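Local coordinates for protein Non-ribosomal peptide synthetase (Streptomyces halstedii, PDB 3WV4) that belongs to the non-ribosomal peptide synthetases and carries a domain of the AMP-binding enzyme family, a member of the ANL clan, at residues R97-L102 / A141-V146; F132-V137 / D155-V160. All blocks are in the same frame, centred on the assembly; numbering follows the deposited sequence.

In the fold
Contacts 1 and 2 lie on the same side of the chain's centre, their own centres about 11 Å apart, and their segments alternate along the chain: 97-102, 132-137, 141-146, 155-160. Contact 1 pairs strands 97-101 and 145-148 of a four-stranded parallel sheet. Contact 2 joins helices 131-141 and 151-160, which precede and follow strand 145-148. Helix 131-141 takes part in both, as A141 belongs to contact 1. Strand 121-124, this helix and strand 145-148 form a beta-alpha-beta crossover that passes strand 97-101, which lies between the two strands in the sheet. The contacts touch where Q101 and V146 meet L157, and where Q101 meets L134, so helices and sheet pack as adjoining layers.

Contact 1 of 2, residues R97-L102 / A141-V146; sequences RIVVQL and ADPRLV
R97 reaches over the end of helix 131-141, where arginine suits because its several N-H groups can meet several carbonyls. Its chain, bent at chi2 and chi3, brings NE to A141 O at 3.0 Å, almost along the C=O axis. R97 NH1 bonds G95 O and NH2, weakly, D142 O. R97 NH2 and D142 OD2 form a 3.4 Å salt bridge, guanidinium and carboxylate planes 52° apart; D142, also paired with R403, probably offsets the repulsion between these close arginines. Water 1 accepts the backbone N-H of R97 and donates to D142 O. D142 leaves the helix with positive phi; P143, lacking an N-H, leads to the next strand. Parallel pairing follows, in the four-stranded sheet of an alpha/beta domain of the AMP-binding enzyme family: R144 N gives a straight 2.8 Å bond to R97 O, and V99 N one of 3.2 Å to L145 O. V146 CA lies 3.2 Å from V99 O, a CA-H...O contact. Backbone bonds of V99 to I147 and of I98 to V121 and V123 engage both edges of the strand. Beta-branched V99 lays CG2 on P143 CG (3.8 Å); on the other face I98 CG2 meets L145 CD1 (4.0 Å).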
ATOM      1  N   ARG A  97      -2.127  10.933  15.524  1.00 38.51           N
ATOM      2  CA  ARG A  97      -2.775  10.034  14.597  1.00 37.93           C
ATOM      3  C   ARG A  97      -4.150  10.546  14.184  1.00 39.66           C
ATOM      4  O   ARG A  97      -4.842  11.223  14.967  1.00 40.53           O
ATOM      5  CB  ARG A  97      -2.951   8.621  15.193  1.00 38.29           C
ATOM      6  CG  ARG A  97      -1.717   7.713  15.257  1.00 38.16           C
ATOM      7  CD  ARG A  97      -0.694   8.167  16.279  1.00 40.83           C
ATOM      8  NE  ARG A  97      -1.282   8.270  17.623  1.00 43.84           N
ATOM      9  CZ  ARG A  97      -0.817   9.044  18.590  1.00 44.88           C
ATOM     10  NH1 ARG A  97       0.262   9.760  18.392  1.00 46.59           N
ATOM     11  NH2 ARG A  97      -1.423   9.070  19.775  1.00 49.19           N
ATOM     12  N   ILE A  98      -4.549  10.178  12.961  1.00 36.29           N
ATOM     13  CA  ILE A  98      -5.933  10.265  12.538  1.00 35.25           C
ATOM     14  C   ILE A  98      -6.348   8.915  11.986  1.00 34.56           C
ATOM     15  O   ILE A  98      -5.604   8.286  11.245  1.00 33.80           O
ATOM     16  CB  ILE A  98      -6.186  11.369  11.511  1.00 34.11           C
ATOM     17  CG1 ILE A  98      -5.488  11.103  10.175  1.00 35.16           C
ATOM     18  CG2 ILE A  98      -5.716  12.698  12.076  1.00 35.01           C
ATOM     19  CD1 ILE A  98      -5.808  12.163   9.132  1.00 38.05           C
ATOM     20  N   VAL A  99      -7.520   8.473  12.396  1.00 33.27           N
ATOM     21  CA  VAL A  99      -8.105   7.276  11.885  1.00 32.69           C
ATOM     22  C   VAL A  99      -9.106   7.587  10.799  1.00 33.56           C
ATOM     23  O   VAL A  99      -9.961   8.476  10.958  1.00 34.93           O
ATOM     24  CB  VAL A  99      -8.874   6.522  12.989  1.00 33.45           C
ATOM     25  CG1 VAL A  99      -9.745   5.455  12.362  1.00 33.75           C
ATOM     26  CG2 VAL A  99      -7.897   5.859  13.940  1.00 34.53           C
ATOM     27  N   VAL A 100      -9.034   6.816   9.726  1.00 31.86           N
ATOM     28  CA  VAL A 100      -9.691   7.140   8.502  1.00 33.52           C
ATOM     29  C   VAL A 100     -10.325   5.867   8.006  1.00 35.21           C
ATOM     30  O   VAL A 100      -9.618   4.856   7.817  1.00 35.07           O
ATOM     31  CB  VAL A 100      -8.653   7.641   7.466  1.00 34.72           C
ATOM     32  CG1 VAL A 100      -9.334   7.964   6.167  1.00 35.87           C
ATOM     33  CG2 VAL A 100      -7.924   8.864   7.995  1.00 34.10           C
ATOM     34  N   GLN A 101     -11.643   5.906   7.824  1.00 34.57           N
ATOM     35  CA  GLN A 101     -12.408   4.759   7.335  1.00 35.09           C
ATOM     36  C   GLN A 101     -13.192   5.163   6.129  1.00 34.29           C
ATOM     37  O   GLN A 101     -14.333   5.627   6.222  1.00 34.82           O
ATOM     38  CB  GLN A 101     -13.376   4.243   8.394  1.00 37.97           C
ATOM     39  CG  GLN A 101     -14.021   2.919   8.003  1.00 38.33           C
ATOM     40  CD  GLN A 101     -14.991   2.401   9.042  1.00 40.74           C
ATOM     41  OE1 GLN A 101     -15.844   3.147   9.511  1.00 41.47           O
ATOM     42  NE2 GLN A 101     -14.899   1.125   9.375  1.00 39.83           N
ATOM     43  N   LEU A 102     -12.575   4.979   4.984  1.00 33.09           N
ATOM     44  CA  LEU A 102     -13.078   5.499   3.751  1.00 34.20           C
ATOM     45  C   LEU A 102     -12.875   4.517   2.647  1.00 33.42           C
ATOM     46  O   LEU A 102     -11.942   3.719   2.705  1.00 32.32           O
ATOM     47  CB  LEU A 102     -12.321   6.785   3.373  1.00 33.85           C
ATOM     48  CG  LEU A 102     -12.496   8.018   4.227  1.00 33.29           C
ATOM     49  CD1 LEU A 102     -11.708   9.129   3.584  1.00 35.36           C
ATOM     50  CD2 LEU A 102     -13.955   8.403   4.259  1.00 35.73           C
ATOM     51  N   ALA A 141      -4.884   2.969  18.510  1.00 44.11           N
ATOM     52  CA  ALA A 141      -4.288   4.025  17.662  1.00 41.27           C
ATOM     53  C   ALA A 141      -4.203   5.310  18.386  1.00 43.03           C
ATOM     54  O   ALA A 141      -3.310   6.165  18.112  1.00 42.94           O
ATOM     55  CB  ALA A 141      -5.116   4.222  16.414  1.00 39.02           C
ATOM     56  N   ASP A 142      -5.166   5.522  19.279  1.00 44.53           N
ATOM     57  CA  ASP A 142      -5.153   6.713  20.121  1.00 46.31           C
ATOM     58  C   ASP A 142      -5.086   8.004  19.279  1.00 44.31           C
ATOM     59  O   ASP A 142      -4.204   8.853  19.492  1.00 51.61           O
ATOM     60  CB  ASP A 142      -3.996   6.602  21.152  1.00 49.98           C
ATOM     61  CG  ASP A 142      -3.942   7.762  22.163  1.00 52.36           C
ATOM     62  OD1 ASP A 142      -4.983   8.407  22.439  1.00 48.93           O
ATOM     63  OD2 ASP A 142      -2.814   8.032  22.645  1.00 52.98           O
ATOM     64  N   PRO A 143      -6.048   8.202  18.366  1.00 41.37           N
ATOM     65  CA  PRO A 143      -5.953   9.364  17.461  1.00 45.16           C
ATOM     66  C   PRO A 143      -6.549  10.646  18.035  1.00 46.51           C
ATOM     67  O   PRO A 143      -7.090  10.650  19.103  1.00 44.71           O
ATOM     68  CB  PRO A 143      -6.787   8.935  16.276  1.00 42.25           C
ATOM     69  CG  PRO A 143      -7.892   8.169  16.929  1.00 43.50           C
ATOM     70  CD  PRO A 143      -7.268   7.438  18.101  1.00 42.62           C
ATOM     71  N   ARG A 144      -6.448  11.708  17.263  1.00 50.01           N
ATOM     72  CA  ARG A 144      -6.938  13.007  17.609  1.00 50.68           C
ATOM     73  C   ARG A 144      -8.379  13.088  17.105  1.00 50.20           C
ATOM     74  O   ARG A 144      -9.230  13.708  17.723  1.00 56.43           O
ATOM     75  CB  ARG A 144      -6.024  13.971  16.879  1.00 53.09           C
ATOM     76  CG  ARG A 144      -6.072  15.384  17.283  1.00 60.81           C
ATOM     77  CD  ARG A 144      -5.328  15.692  18.565  1.00 65.35           C
ATOM     78  NE  ARG A 144      -5.259  17.156  18.645  1.00 67.50           N
ATOM     79  CZ  ARG A 144      -5.413  17.848  19.759  1.00 71.07           C
ATOM     80  NH1 ARG A 144      -5.620  17.224  20.915  1.00 75.12           N
ATOM     81  NH2 ARG A 144      -5.368  19.174  19.717  1.00 73.57           N
ATOM     82  N   LEU A 145      -8.668  12.403  15.997  1.00 49.13           N
ATOM     83  CA  LEU A 145      -9.972  12.462  15.343  1.00 46.57           C
ATOM     84  C   LEU A 145     -10.153  11.335  14.360  1.00 43.26           C
ATOM     85  O   LEU A 145      -9.267  10.505  14.162  1.00 40.14           O
ATOM     86  CB  LEU A 145     -10.200  13.795  14.666  1.00 45.87           C
ATOM     87  CG  LEU A 145      -9.215  14.284  13.603  1.00 47.40           C
ATOM     88  CD1 LEU A 145      -9.546  13.683  12.250  1.00 46.77           C
ATOM     89  CD2 LEU A 145      -9.295  15.803  13.521  1.00 48.55           C
ATOM     90  N   VAL A 146     -11.358  11.241  13.845  1.00 42.38           N
ATOM     91  CA  VAL A 146     -11.743  10.111  13.060  1.00 44.31           C
ATOM     92  C   VAL A 146     -12.500  10.605  11.865  1.00 45.57           C
ATOM     93  O   VAL A 146     -13.390  11.469  12.000  1.00 52.51           O
ATOM     94  CB  VAL A 146     -12.661   9.151  13.848  1.00 44.26           C
ATOM     95  CG1 VAL A 146     -13.188   8.039  12.950  1.00 43.09           C
ATOM     96  CG2 VAL A 146     -11.939   8.574  15.064  1.00 46.04           C
TER
HETATM   97  O   HOH W   1      -3.284  10.979  18.168  1.00 46.14           O

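Contact 2 of 2, residues F132-V137 / D155-V160; sequences FHLRSV and DRLRDV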
ATOM      1  N   PHE A 132     -17.074  -3.549  18.377  1.00 67.06           N
ATOM      2  CA  PHE A 132     -16.050  -3.705  19.425  1.00 60.45           C
ATOM      3  C   PHE A 132     -14.625  -3.762  18.808  1.00 57.99           C
ATOM      4  O   PHE A 132     -13.621  -3.481  19.471  1.00 56.20           O
ATOM      5  CB  PHE A 132     -16.260  -4.946  20.262  1.00 58.60           C
ATOM      6  CG  PHE A 132     -15.603  -6.157  19.693  1.00 51.68           C
ATOM      7  CD1 PHE A 132     -14.458  -6.657  20.284  1.00 51.01           C
ATOM      8  CD2 PHE A 132     -16.121  -6.776  18.565  1.00 47.36           C
ATOM      9  CE1 PHE A 132     -13.853  -7.775  19.777  1.00 50.19           C
ATOM     10  CE2 PHE A 132     -15.539  -7.910  18.065  1.00 49.42           C
ATOM     11  CZ  PHE A 132     -14.395  -8.401  18.657  1.00 48.76           C
ATOM     12  N   HIS A 133     -14.560  -4.183  17.557  1.00 52.02           N
ATOM     13  CA  HIS A 133     -13.295  -4.266  16.855  1.00 52.07           C
ATOM     14  C   HIS A 133     -12.774  -2.840  16.612  1.00 53.80           C
ATOM     15  O   HIS A 133     -11.589  -2.521  16.898  1.00 51.62           O
ATOM     16  CB  HIS A 133     -13.502  -5.050  15.562  1.00 48.39           C
ATOM     17  CG  HIS A 133     -12.234  -5.398  14.879  1.00 44.30           C
ATOM     18  ND1 HIS A 133     -12.199  -5.908  13.610  1.00 43.52           N
ATOM     19  CD2 HIS A 133     -10.951  -5.282  15.282  1.00 45.12           C
ATOM     20  CE1 HIS A 133     -10.940  -6.099  13.251  1.00 44.40           C
ATOM     21  NE2 HIS A 133     -10.162  -5.718  14.246  1.00 46.23           N
ATOM     22  N   LEU A 134     -13.683  -1.980  16.137  1.00 54.80           N
ATOM     23  CA  LEU A 134     -13.421  -0.537  16.005  1.00 51.48           C
ATOM     24  C   LEU A 134     -12.966   0.093  17.304  1.00 51.69           C
ATOM     25  O   LEU A 134     -11.929   0.744  17.342  1.00 48.34           O
ATOM     26  CB  LEU A 134     -14.663   0.182  15.477  1.00 55.21           C
ATOM     27  CG  LEU A 134     -14.789  -0.102  13.975  1.00 57.64           C
ATOM     28  CD1 LEU A 134     -16.205   0.136  13.464  1.00 61.39           C
ATOM     29  CD2 LEU A 134     -13.800   0.762  13.202  1.00 56.85           C
ATOM     30  N   ARG A 135     -13.695  -0.147  18.394  1.00 52.91           N
ATOM     31  CA  ARG A 135     -13.303   0.464  19.658  1.00 53.95           C
ATOM     32  C   ARG A 135     -11.884   0.092  20.052  1.00 48.56           C
ATOM     33  O   ARG A 135     -11.154   0.940  20.535  1.00 50.67           O
ATOM     34  CB  ARG A 135     -14.289   0.185  20.836  1.00 60.88           C
ATOM     35  CG  ARG A 135     -14.337  -1.221  21.371  1.00 66.73           C
ATOM     36  CD  ARG A 135     -15.079  -1.258  22.726  1.00 74.05           C
ATOM     37  NE  ARG A 135     -16.039  -0.152  22.833  1.00 72.15           N
ATOM     38  CZ  ARG A 135     -17.328  -0.223  22.499  1.00 67.65           C
ATOM     39  NH1 ARG A 135     -17.866  -1.356  22.038  1.00 61.45           N
ATOM     40  NH2 ARG A 135     -18.090   0.849  22.666  1.00 68.09           N
ATOM     41  N   SER A 136     -11.520  -1.181  19.914  1.00 47.50           N
ATOM     42  CA  SER A 136     -10.188  -1.676  20.304  1.00 48.92           C
ATOM     43  C   SER A 136      -9.081  -1.029  19.454  1.00 44.71           C
ATOM     44  O   SER A 136      -8.082  -0.538  19.970  1.00 44.37           O
ATOM     45  CB  SER A 136     -10.148  -3.208  20.139  1.00 50.65           C
ATOM     46  OG  SER A 136      -8.836  -3.700  20.295  1.00 55.08           O
ATOM     47  N   VAL A 137      -9.293  -1.027  18.147  1.00 43.46           N
ATOM     48  CA  VAL A 137      -8.286  -0.542  17.193  1.00 41.48           C
ATOM     49  C   VAL A 137      -8.132   0.975  17.355  1.00 42.71           C
ATOM     50  O   VAL A 137      -7.013   1.485  17.499  1.00 43.79           O
ATOM     51  CB  VAL A 137      -8.663  -0.950  15.749  1.00 39.58           C
ATOM     52  CG1 VAL A 137      -7.787  -0.250  14.719  1.00 38.83           C
ATOM     53  CG2 VAL A 137      -8.511  -2.456  15.588  1.00 40.94           C
ATOM     54  N   ASP A 155     -22.073   8.002  12.659  1.00 56.34           N
ATOM     55  CA  ASP A 155     -22.869   7.691  13.881  1.00 63.67           C
ATOM     56  C   ASP A 155     -22.436   6.356  14.478  1.00 65.36           C
ATOM     57  O   ASP A 155     -22.254   6.254  15.686  1.00 67.82           O
ATOM     58  CB  ASP A 155     -24.374   7.696  13.626  1.00 63.89           C
ATOM     59  CG  ASP A 155     -24.907   9.105  13.385  1.00 72.34           C
ATOM     60  OD1 ASP A 155     -24.439  10.063  14.063  1.00 69.92           O
ATOM     61  OD2 ASP A 155     -25.778   9.256  12.507  1.00 71.84           O
ATOM     62  N   ARG A 156     -22.239   5.346  13.642  1.00 62.85           N
ATOM     63  CA  ARG A 156     -21.708   4.088  14.157  1.00 66.88           C
ATOM     64  C   ARG A 156     -20.373   4.307  14.891  1.00 63.32           C
ATOM     65  O   ARG A 156     -20.164   3.772  15.986  1.00 56.07           O
ATOM     66  CB  ARG A 156     -21.613   3.042  13.058  1.00 73.57           C
ATOM     67  CG  ARG A 156     -22.986   2.550  12.586  1.00 83.99           C
ATOM     68  CD  ARG A 156     -22.897   1.254  11.772  1.00 91.95           C
ATOM     69  NE  ARG A 156     -21.780   1.243  10.804  1.00 97.80           N
ATOM     70  CZ  ARG A 156     -21.817   1.724   9.553  1.00 96.08           C
ATOM     71  NH1 ARG A 156     -22.928   2.266   9.050  1.00 99.88           N
ATOM     72  NH2 ARG A 156     -20.721   1.668   8.791  1.00 85.97           N
ATOM     73  N   LEU A 157     -19.496   5.144  14.339  1.00 59.41           N
ATOM     74  CA  LEU A 157     -18.211   5.393  14.995  1.00 58.95           C
ATOM     75  C   LEU A 157     -18.322   6.131  16.299  1.00 58.51           C
ATOM     76  O   LEU A 157     -17.505   5.900  17.184  1.00 57.84           O
ATOM     77  CB  LEU A 157     -17.218   6.128  14.073  1.00 57.12           C
ATOM     78  CG  LEU A 157     -16.441   5.271  13.071  1.00 57.80           C
ATOM     79  CD1 LEU A 157     -17.237   4.104  12.518  1.00 58.45           C
ATOM     80  CD2 LEU A 157     -15.916   6.143  11.940  1.00 57.57           C
ATOM     81  N   ARG A 158     -19.315   7.011  16.425  1.00 58.52           N
ATOM     82  CA  ARG A 158     -19.528   7.741  17.679  1.00 61.33           C
ATOM     83  C   ARG A 158     -19.978   6.822  18.818  1.00 58.72           C
ATOM     84  O   ARG A 158     -19.756   7.129  19.969  1.00 60.10           O
ATOM     85  CB  ARG A 158     -20.521   8.912  17.514  1.00 60.68           C
ATOM     86  CG  ARG A 158     -19.930  10.136  16.815  1.00 63.80           C
ATOM     87  CD  ARG A 158     -20.999  11.067  16.233  1.00 62.77           C
ATOM     88  NE  ARG A 158     -20.411  12.071  15.338  1.00 57.06           N
ATOM     89  CZ  ARG A 158     -20.894  12.414  14.143  1.00 55.29           C
ATOM     90  NH1 ARG A 158     -21.989  11.854  13.643  1.00 60.99           N
ATOM     91  NH2 ARG A 158     -20.264  13.308  13.416  1.00 52.60           N
ATOM     92  N   ASP A 159     -20.589   5.696  18.513  1.00 62.12           N
ATOM     93  CA  ASP A 159     -20.941   4.734  19.572  1.00 64.66           C
ATOM     94  C   ASP A 159     -19.664   4.146  20.202  1.00 65.10           C
ATOM     95  O   ASP A 159     -19.691   3.692  21.354  1.00 61.28           O
ATOM     96  CB  ASP A 159     -21.793   3.563  19.043  1.00 69.26           C
ATOM     97  CG  ASP A 159     -23.100   4.012  18.373  1.00 70.67           C
ATOM     98  OD1 ASP A 159     -23.671   5.057  18.771  1.00 63.65           O
ATOM     99  OD2 ASP A 159     -23.549   3.303  17.435  1.00 71.52           O
ATOM    100  N   VAL A 160     -18.542   4.172  19.464  1.00 60.98           N
ATOM    101  CA  VAL A 160     -17.371   3.426  19.907  1.00 60.17           C
ATOM    102  C   VAL A 160     -16.204   4.293  20.309  1.00 54.68           C
ATOM    103  O   VAL A 160     -15.204   3.774  20.746  1.00 54.89           O
ATOM    104  CB  VAL A 160     -16.928   2.352  18.890  1.00 64.05           C
ATOM    105  CG1 VAL A 160     -18.102   1.485  18.466  1.00 61.61           C
ATOM    106  CG2 VAL A 160     -16.248   2.966  17.666  1.00 65.70           C
TER
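The guanidinium of R135 carries V160 on one face: V160 CG1 sits 4.1 Å from the plane, displaced from its centre, while D159 O approaches obliquely, 3.5 Å from R135 NH2. On the second helix the R158 guanidinium holds D155 OD1 in plane at its edge, and R158 NH2 is bonded to V165 O. V160 fills the junction between the helices. Its CB lies 3.9 Å from R135 CB, and its CG2, between the backbone N and the carbonyl carbon, packs on L134 CB at 3.9 Å. A short branched side chain suits this spot, where the CA atoms of R135 and V160 are 5.0 Å apart. R135 touches V160 at its root, through CB, and again at its head, where the chain, bent at chi3 (27°), brings one guanidinium face over CG1; R135 is exposed, as suits a charged group. Deeper in, L134 CD1 meets L157 CD1 at 4.2 Å; leucine, apolar and long enough to reach from helix to sheet, suits the buried side. The axes of segments 132-137 and 155-160 cross at -62°, 9.2 Å apart at their closest. Beneath them both leucines rest on Q101 of strand 97-101, and L157 also covers V146 and A148 of strand 145-148, which links the two helices.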